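Local structure of transcriptional regulator, LacI family (Burkholderia phymatum, 2RGY) at residues R129-N143 / H157-F171. The protein probably regulates transcription as a LacI-family repressor or activator, its periplasmic-binding-protein-like domain sensing a small effector, likely a sugar. Sequence-based numbering, arbitrary orientation.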
ATOM      1  N   ARG A 129      15.103  28.072   9.401  1.00 23.06           N
ATOM      2  CA  ARG A 129      15.402  28.266  10.824  1.00 24.02           C
ATOM      3  C   ARG A 129      14.170  28.025  11.695  1.00 22.93           C
ATOM      4  O   ARG A 129      14.291  27.687  12.872  1.00 22.68           O
ATOM      5  CB  ARG A 129      15.902  29.695  11.082  1.00 25.23           C
ATOM      6  CG  ARG A 129      17.248  30.044  10.472  1.00 28.61           C
ATOM      7  CD  ARG A 129      18.412  29.410  11.224  1.00 29.89           C
ATOM      8  NE  ARG A 129      18.387  29.705  12.661  1.00 31.82           N
ATOM      9  CZ  ARG A 129      19.296  29.257  13.528  1.00 32.62           C
ATOM     10  NH1 ARG A 129      20.303  28.502  13.097  1.00 30.99           N
ATOM     11  NH2 ARG A 129      19.187  29.534  14.825  1.00 32.16           N
ATOM     12  N   LYS A 130      12.986  28.235  11.122  1.00 22.19           N
ATOM     13  CA  LYS A 130      11.726  28.030  11.836  1.00 21.79           C
ATOM     14  C   LYS A 130      11.139  26.747  11.268  1.00 21.91           C
ATOM     15  O   LYS A 130      10.617  26.736  10.151  1.00 20.93           O
ATOM     16  CB  LYS A 130      10.763  29.194  11.580  1.00 24.90           C
ATOM     17  CG  LYS A 130      11.226  30.548  12.106  1.00 28.67           C
ATOM     18  CD  LYS A 130      11.102  30.647  13.619  1.00 32.81           C
ATOM     19  CE  LYS A 130      11.475  32.045  14.119  1.00 35.29           C
ATOM     20  NZ  LYS A 130      12.867  32.447  13.705  1.00 37.02           N
ATOM     21  N   LEU A 131      11.228  25.671  12.044  1.00 20.19           N
ATOM     22  CA  LEU A 131      10.770  24.362  11.615  1.00 19.22           C
ATOM     23  C   LEU A 131       9.592  23.860  12.436  1.00 18.66           C
ATOM     24  O   LEU A 131       9.297  24.392  13.498  1.00 18.55           O
ATOM     25  CB  LEU A 131      11.934  23.380  11.741  1.00 20.43           C
ATOM     26  CG  LEU A 131      13.250  23.903  11.157  1.00 18.86           C
ATOM     27  CD1 LEU A 131      14.410  23.094  11.682  1.00 19.62           C
ATOM     28  CD2 LEU A 131      13.181  23.857   9.640  1.00 19.15           C
ATOM     29  N   ALA A 132       8.932  22.826  11.924  1.00 17.17           N
ATOM     30  CA  ALA A 132       7.793  22.206  12.584  1.00 17.12           C
ATOM     31  C   ALA A 132       7.897  20.691  12.385  1.00 16.61           C
ATOM     32  O   ALA A 132       8.518  20.229  11.431  1.00 18.70           O
ATOM     33  CB  ALA A 132       6.478  22.736  11.989  1.00 16.07           C
ATOM     34  N   VAL A 133       7.287  19.924  13.281  1.00 16.24           N
ATOM     35  CA  VAL A 133       7.338  18.473  13.177  1.00 16.39           C
ATOM     36  C   VAL A 133       6.007  17.774  13.450  1.00 17.02           C
ATOM     37  O   VAL A 133       5.283  18.130  14.377  1.00 18.81           O
ATOM     38  CB  VAL A 133       8.364  17.873  14.158  1.00 16.42           C
ATOM     39  CG1 VAL A 133       8.392  16.364  14.001  1.00 16.96           C
ATOM     40  CG2 VAL A 133       9.750  18.473  13.926  1.00 17.50           C
ATOM     41  N   ILE A 134       5.692  16.782  12.625  1.00 18.60           N
ATOM     42  CA  ILE A 134       4.491  15.974  12.797  1.00 19.23           C
ATOM     43  C   ILE A 134       5.076  14.585  13.003  1.00 18.76           C
ATOM     44  O   ILE A 134       5.633  14.003  12.075  1.00 18.93           O
ATOM     45  CB  ILE A 134       3.600  15.981  11.536  1.00 19.78           C
ATOM     46  CG1 ILE A 134       2.955  17.359  11.361  1.00 20.02           C
ATOM     47  CG2 ILE A 134       2.528  14.900  11.658  1.00 20.51           C
ATOM     48  CD1 ILE A 134       2.119  17.485  10.108  1.00 21.01           C
ATOM     49  N   SER A 135       4.976  14.059  14.219  1.00 20.52           N
ATOM     50  CA  SER A 135       5.553  12.752  14.498  1.00 21.87           C
ATOM     51  C   SER A 135       4.566  11.614  14.681  1.00 21.39           C
ATOM     52  O   SER A 135       3.352  11.782  14.524  1.00 20.07           O
ATOM     53  CB  SER A 135       6.448  12.832  15.739  1.00 24.97           C
ATOM     54  OG  SER A 135       5.700  12.667  16.940  1.00 26.67           O
ATOM     55  N   GLY A 136       5.118  10.443  14.994  1.00 20.50           N
ATOM     56  CA  GLY A 136       4.302   9.278  15.246  1.00 20.91           C
ATOM     57  C   GLY A 136       4.075   9.260  16.738  1.00 21.85           C
ATOM     58  O   GLY A 136       4.424  10.226  17.419  1.00 21.55           O
ATOM     59  N   PRO A 137       3.485   8.191  17.287  1.00 23.18           N
ATOM     60  CA  PRO A 137       3.258   8.153  18.730  1.00 23.22           C
ATOM     61  C   PRO A 137       4.552   8.308  19.517  1.00 23.79           C
ATOM     62  O   PRO A 137       5.594   7.760  19.150  1.00 22.45           O
ATOM     63  CB  PRO A 137       2.600   6.789  18.948  1.00 24.95           C
ATOM     64  CG  PRO A 137       3.044   5.977  17.760  1.00 25.44           C
ATOM     65  CD  PRO A 137       2.978   6.971  16.638  1.00 24.26           C
ATOM     66  N   PHE A 138       4.472   9.066  20.603  1.00 25.17           N
ATOM     67  CA  PHE A 138       5.624   9.301  21.456  1.00 27.80           C
ATOM     68  C   PHE A 138       6.119   8.012  22.097  1.00 29.03           C
ATOM     69  O   PHE A 138       7.273   7.936  22.527  1.00 28.92           O
ATOM     70  CB  PHE A 138       5.271  10.324  22.537  1.00 29.09           C
ATOM     71  CG  PHE A 138       5.171  11.746  22.024  1.00 31.75           C
ATOM     72  CD1 PHE A 138       4.615  12.746  22.820  1.00 32.16           C
ATOM     73  CD2 PHE A 138       5.639  12.084  20.739  1.00 32.09           C
ATOM     74  CE1 PHE A 138       4.513  14.066  22.356  1.00 31.53           C
ATOM     75  CE2 PHE A 138       5.547  13.393  20.257  1.00 30.35           C
ATOM     76  CZ  PHE A 138       4.981  14.392  21.072  1.00 32.69           C
ATOM     77  N   THR A 139       5.248   7.005  22.164  1.00 29.37           N
ATOM     78  CA  THR A 139       5.614   5.716  22.754  1.00 31.06           C
ATOM     79  C   THR A 139       6.314   4.764  21.776  1.00 30.79           C
ATOM     80  O   THR A 139       6.723   3.667  22.161  1.00 33.06           O
ATOM     81  CB  THR A 139       4.387   4.986  23.353  1.00 31.57           C
ATOM     82  OG1 THR A 139       3.331   4.930  22.380  1.00 31.24           O
ATOM     83  CG2 THR A 139       3.904   5.697  24.621  1.00 30.85           C
ATOM     84  N   ALA A 140       6.446   5.168  20.517  1.00 28.85           N
ATOM     85  CA  ALA A 140       7.123   4.324  19.529  1.00 27.27           C
ATOM     86  C   ALA A 140       8.615   4.645  19.606  1.00 26.87           C
ATOM     87  O   ALA A 140       9.019   5.776  19.343  1.00 24.84           O
ATOM     88  CB  ALA A 140       6.590   4.604  18.126  1.00 27.04           C
ATOM     89  N   SER A 141       9.429   3.654  19.969  1.00 26.27           N
ATOM     90  CA  SER A 141      10.868   3.862  20.102  1.00 27.64           C
ATOM     91  C   SER A 141      11.540   4.299  18.802  1.00 26.07           C
ATOM     92  O   SER A 141      12.480   5.083  18.824  1.00 25.18           O
ATOM     93  CB  SER A 141      11.559   2.596  20.642  1.00 27.58           C
ATOM     94  OG  SER A 141      11.556   1.550  19.688  1.00 30.31           O
ATOM     95  N   ASP A 142      11.064   3.798  17.670  1.00 26.56           N
ATOM     96  CA  ASP A 142      11.650   4.186  16.399  1.00 27.31           C
ATOM     97  C   ASP A 142      11.380   5.673  16.173  1.00 27.61           C
ATOM     98  O   ASP A 142      12.159   6.367  15.511  1.00 26.43           O
ATOM     99  CB  ASP A 142      11.049   3.360  15.263  1.00 30.00           C
ATOM    100  CG  ASP A 142       9.532   3.320  15.311  1.00 33.29           C
ATOM    101  OD1 ASP A 142       8.977   3.092  16.410  1.00 33.31           O
ATOM    102  OD2 ASP A 142       8.896   3.506  14.252  1.00 35.35           O
ATOM    103  N   ASN A 143      10.286   6.167  16.747  1.00 26.60           N
ATOM    104  CA  ASN A 143       9.928   7.567  16.590  1.00 26.04           C
ATOM    105  C   ASN A 143      10.745   8.436  17.530  1.00 26.04           C
ATOM    106  O   ASN A 143      11.245   9.487  17.135  1.00 27.32           O
ATOM    107  CB  ASN A 143       8.437   7.766  16.857  1.00 24.08           C
ATOM    108  CG  ASN A 143       7.987   9.199  16.624  1.00 22.06           C
ATOM    109  OD1 ASN A 143       7.882   9.993  17.561  1.00 22.57           O
ATOM    110  ND2 ASN A 143       7.734   9.535  15.371  1.00 18.01           N
ATOM    111  N   HIS A 157      22.691  23.833  16.034  1.00 23.15           N
ATOM    112  CA  HIS A 157      22.493  25.066  15.295  1.00 23.48           C
ATOM    113  C   HIS A 157      21.829  26.153  16.108  1.00 23.83           C
ATOM    114  O   HIS A 157      21.357  27.148  15.557  1.00 25.35           O
ATOM    115  CB  HIS A 157      21.700  24.799  14.028  1.00 24.89           C
ATOM    116  CG  HIS A 157      22.499  24.101  12.982  1.00 26.58           C
ATOM    117  ND1 HIS A 157      22.652  22.730  12.955  1.00 28.29           N
ATOM    118  CD2 HIS A 157      23.285  24.587  11.994  1.00 27.73           C
ATOM    119  CE1 HIS A 157      23.498  22.405  11.996  1.00 30.47           C
ATOM    120  NE2 HIS A 157      23.898  23.513  11.398  1.00 29.02           N
ATOM    121  N   GLY A 158      21.800  25.960  17.421  1.00 22.04           N
ATOM    122  CA  GLY A 158      21.217  26.954  18.299  1.00 21.84           C
ATOM    123  C   GLY A 158      19.705  26.988  18.328  1.00 20.11           C
ATOM    124  O   GLY A 158      19.111  28.010  18.646  1.00 19.29           O
ATOM    125  N   ILE A 159      19.072  25.869  18.004  1.00 20.53           N
ATOM    126  CA  ILE A 159      17.618  25.806  18.016  1.00 18.95           C
ATOM    127  C   ILE A 159      17.133  24.868  19.115  1.00 18.57           C
ATOM    128  O   ILE A 159      17.389  23.665  19.081  1.00 18.37           O
ATOM    129  CB  ILE A 159      17.076  25.349  16.653  1.00 20.63           C
ATOM    130  CG1 ILE A 159      17.545  26.320  15.563  1.00 20.03           C
ATOM    131  CG2 ILE A 159      15.555  25.316  16.689  1.00 18.54           C
ATOM    132  CD1 ILE A 159      17.101  25.944  14.181  1.00 20.70           C
ATOM    133  N   ALA A 160      16.433  25.433  20.092  1.00 18.07           N
ATOM    134  CA  ALA A 160      15.934  24.669  21.226  1.00 20.89           C
ATOM    135  C   ALA A 160      14.744  23.784  20.888  1.00 22.04           C
ATOM    136  O   ALA A 160      13.780  24.223  20.259  1.00 22.80           O
ATOM    137  CB  ALA A 160      15.575  25.614  22.374  1.00 21.12           C
ATOM    138  N   ARG A 161      14.822  22.529  21.315  1.00 21.70           N
ATOM    139  CA  ARG A 161      13.752  21.569  21.074  1.00 23.86           C
ATOM    140  C   ARG A 161      12.399  22.154  21.497  1.00 26.04           C
ATOM    141  O   ARG A 161      11.395  22.013  20.788  1.00 24.96           O
ATOM    142  CB  ARG A 161      14.045  20.278  21.855  1.00 24.07           C
ATOM    143  CG  ARG A 161      12.961  19.205  21.793  1.00 25.02           C
ATOM    144  CD  ARG A 161      13.542  17.830  22.122  1.00 26.05           C
ATOM    145  NE  ARG A 161      12.538  16.775  22.041  1.00 27.39           N
ATOM    146  CZ  ARG A 161      12.813  15.494  21.810  1.00 29.48           C
ATOM    147  NH1 ARG A 161      14.070  15.092  21.634  1.00 28.64           N
ATOM    148  NH2 ARG A 161      11.826  14.613  21.744  1.00 29.50           N
ATOM    149  N   ASP A 162      12.390  22.837  22.641  1.00 28.59           N
ATOM    150  CA  ASP A 162      11.166  23.415  23.191  1.00 30.13           C
ATOM    151  C   ASP A 162      10.477  24.503  22.376  1.00 28.33           C
ATOM    152  O   ASP A 162       9.306  24.797  22.609  1.00 29.55           O
ATOM    153  CB  ASP A 162      11.411  23.935  24.620  1.00 34.98           C
ATOM    154  CG  ASP A 162      12.532  24.961  24.698  1.00 39.79           C
ATOM    155  OD1 ASP A 162      12.730  25.718  23.720  1.00 41.93           O
ATOM    156  OD2 ASP A 162      13.210  25.031  25.760  1.00 43.17           O
ATOM    157  N   SER A 163      11.183  25.098  21.425  1.00 25.96           N
ATOM    158  CA  SER A 163      10.601  26.163  20.608  1.00 25.86           C
ATOM    159  C   SER A 163      10.051  25.658  19.277  1.00 23.95           C
ATOM    160  O   SER A 163       9.587  26.443  18.456  1.00 23.33           O
ATOM    161  CB  SER A 163      11.653  27.228  20.312  1.00 25.32           C
ATOM    162  OG  SER A 163      12.684  26.664  19.518  1.00 27.79           O
ATOM    163  N   VAL A 164      10.105  24.351  19.061  1.00 22.49           N
ATOM    164  CA  VAL A 164       9.633  23.784  17.799  1.00 21.12           C
ATOM    165  C   VAL A 164       8.257  23.133  17.897  1.00 20.50           C
ATOM    166  O   VAL A 164       8.059  22.198  18.670  1.00 19.36           O
ATOM    167  CB  VAL A 164      10.642  22.731  17.269  1.00 20.21           C
ATOM    168  CG1 VAL A 164      10.107  22.064  16.007  1.00 18.68           C
ATOM    169  CG2 VAL A 164      11.979  23.394  16.995  1.00 18.23           C
ATOM    170  N   PRO A 165       7.282  23.634  17.125  1.00 21.24           N
ATOM    171  CA  PRO A 165       5.944  23.034  17.172  1.00 22.64           C
ATOM    172  C   PRO A 165       6.026  21.548  16.799  1.00 23.06           C
ATOM    173  O   PRO A 165       6.598  21.180  15.771  1.00 23.83           O
ATOM    174  CB  PRO A 165       5.145  23.866  16.164  1.00 22.51           C
ATOM    175  CG  PRO A 165       6.199  24.490  15.282  1.00 24.80           C
ATOM    176  CD  PRO A 165       7.292  24.825  16.260  1.00 22.36           C
ATOM    177  N   LEU A 166       5.458  20.708  17.653  1.00 22.14           N
ATOM    178  CA  LEU A 166       5.485  19.268  17.473  1.00 24.22           C
ATOM    179  C   LEU A 166       4.089  18.694  17.700  1.00 24.78           C
ATOM    180  O   LEU A 166       3.544  18.790  18.799  1.00 25.65           O
ATOM    181  CB  LEU A 166       6.474  18.665  18.479  1.00 26.44           C
ATOM    182  CG  LEU A 166       6.936  17.205  18.430  1.00 28.18           C
ATOM    183  CD1 LEU A 166       5.733  16.310  18.267  1.00 29.28           C
ATOM    184  CD2 LEU A 166       7.923  16.983  17.294  1.00 29.07           C
ATOM    185  N   ILE A 167       3.508  18.104  16.662  1.00 24.85           N
ATOM    186  CA  ILE A 167       2.179  17.501  16.771  1.00 24.44           C
ATOM    187  C   ILE A 167       2.337  15.983  16.818  1.00 24.09           C
ATOM    188  O   ILE A 167       2.905  15.396  15.904  1.00 23.65           O
ATOM    189  CB  ILE A 167       1.297  17.836  15.548  1.00 25.60           C
ATOM    190  CG1 ILE A 167       1.369  19.329  15.220  1.00 27.85           C
ATOM    191  CG2 ILE A 167      -0.136  17.449  15.835  1.00 24.18           C
ATOM    192  CD1 ILE A 167       0.753  20.234  16.282  1.00 28.12           C
ATOM    193  N   GLU A 168       1.850  15.348  17.880  1.00 24.18           N
ATOM    194  CA  GLU A 168       1.943  13.895  17.988  1.00 24.45           C
ATOM    195  C   GLU A 168       0.833  13.297  17.128  1.00 24.12           C
ATOM    196  O   GLU A 168      -0.318  13.731  17.202  1.00 22.69           O
ATOM    197  CB  GLU A 168       1.757  13.440  19.437  1.00 25.02           C
ATOM    198  CG  GLU A 168       2.226  12.009  19.698  1.00 28.28           C
ATOM    199  CD  GLU A 168       1.708  11.439  21.016  1.00 31.30           C
ATOM    200  OE1 GLU A 168       1.475  12.218  21.972  1.00 33.53           O
ATOM    201  OE2 GLU A 168       1.547  10.206  21.106  1.00 31.86           O
ATOM    202  N   SER A 169       1.180  12.310  16.304  1.00 23.61           N
ATOM    203  CA  SER A 169       0.187  11.665  15.452  1.00 22.92           C
ATOM    204  C   SER A 169       0.335  10.138  15.489  1.00 23.62           C
ATOM    205  O   SER A 169       1.004   9.606  16.372  1.00 22.34           O
ATOM    206  CB  SER A 169       0.292  12.183  14.019  1.00 23.10           C
ATOM    207  OG  SER A 169      -0.852  11.796  13.284  1.00 24.19           O
ATOM    208  N   ASP A 170      -0.264   9.435  14.527  1.00 24.77           N
ATOM    209  CA  ASP A 170      -0.214   7.976  14.540  1.00 24.19           C
ATOM    210  C   ASP A 170       0.316   7.256  13.305  1.00 23.63           C
ATOM    211  O   ASP A 170       0.062   6.070  13.146  1.00 24.02           O
ATOM    212  CB  ASP A 170      -1.612   7.438  14.852  1.00 25.87           C
ATOM    213  CG  ASP A 170      -2.625   7.815  13.788  1.00 27.47           C
ATOM    214  OD1 ASP A 170      -2.217   8.394  12.757  1.00 27.62           O
ATOM    215  OD2 ASP A 170      -3.826   7.528  13.970  1.00 30.26           O
ATOM    216  N   PHE A 171       1.056   7.951  12.446  1.00 23.27           N
ATOM    217  CA  PHE A 171       1.603   7.347  11.224  1.00 23.17           C
ATOM    218  C   PHE A 171       0.587   7.054  10.114  1.00 22.55           C
ATOM    219  O   PHE A 171       0.978   6.590   9.039  1.00 20.83           O
ATOM    220  CB  PHE A 171       2.336   6.024  11.523  1.00 23.61           C
ATOM    221  CG  PHE A 171       3.654   6.187  12.228  1.00 24.41           C
ATOM    222  CD1 PHE A 171       4.564   7.170  11.831  1.00 25.40           C
ATOM    223  CD2 PHE A 171       4.012   5.315  13.256  1.00 24.34           C
ATOM    224  CE1 PHE A 171       5.821   7.286  12.449  1.00 24.94           C
ATOM    225  CE2 PHE A 171       5.261   5.415  13.883  1.00 24.70           C
ATOM    226  CZ  PHE A 171       6.170   6.405  13.475  1.00 24.99           C
TER
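His157 O is gripped by both terminal nitrogens of the Arg129 guanidinium: NH1 bonds at 3.0 Å, in the carbonyl plane, while NH2 adds a weak bond. Bends at chi2 and chi3 curl the arginine chain, and Ile159 CG1 lies over one face of its guanidinium. Further along, strands 131-135 and 166-168 run nearly parallel. Val133 N donates to Pro165 O, Val133 O accepts from Ile167 N at 2.9 Å, and Ser135 N donates to Ile167 O. Leu166 lies beside Val133, its CD2 tight against Val133 CB at 3.3 Å, while its other branch, CD1, meets the edge of the Phe138 ring. Glu168 is extended, with CG anti to the backbone N (chi1 -164°); this lays CG over the centre of the Phe138 ring. The carboxylate stacks on that ring, planes 18° apart. Phe138 N reaches Glu168 OE2 from above the carboxylate plane, a straight bond (171°). On Gly136, CA sits over one face of Phe171, whose ring also meets His76. These two strands and helix 141-155 form a right-handed beta-alpha-beta unit with 166-168 at the sheet edge; the backbone ladder sets the register, while the bonds at Arg129 and Glu168 tie the two segments together beyond it on either end.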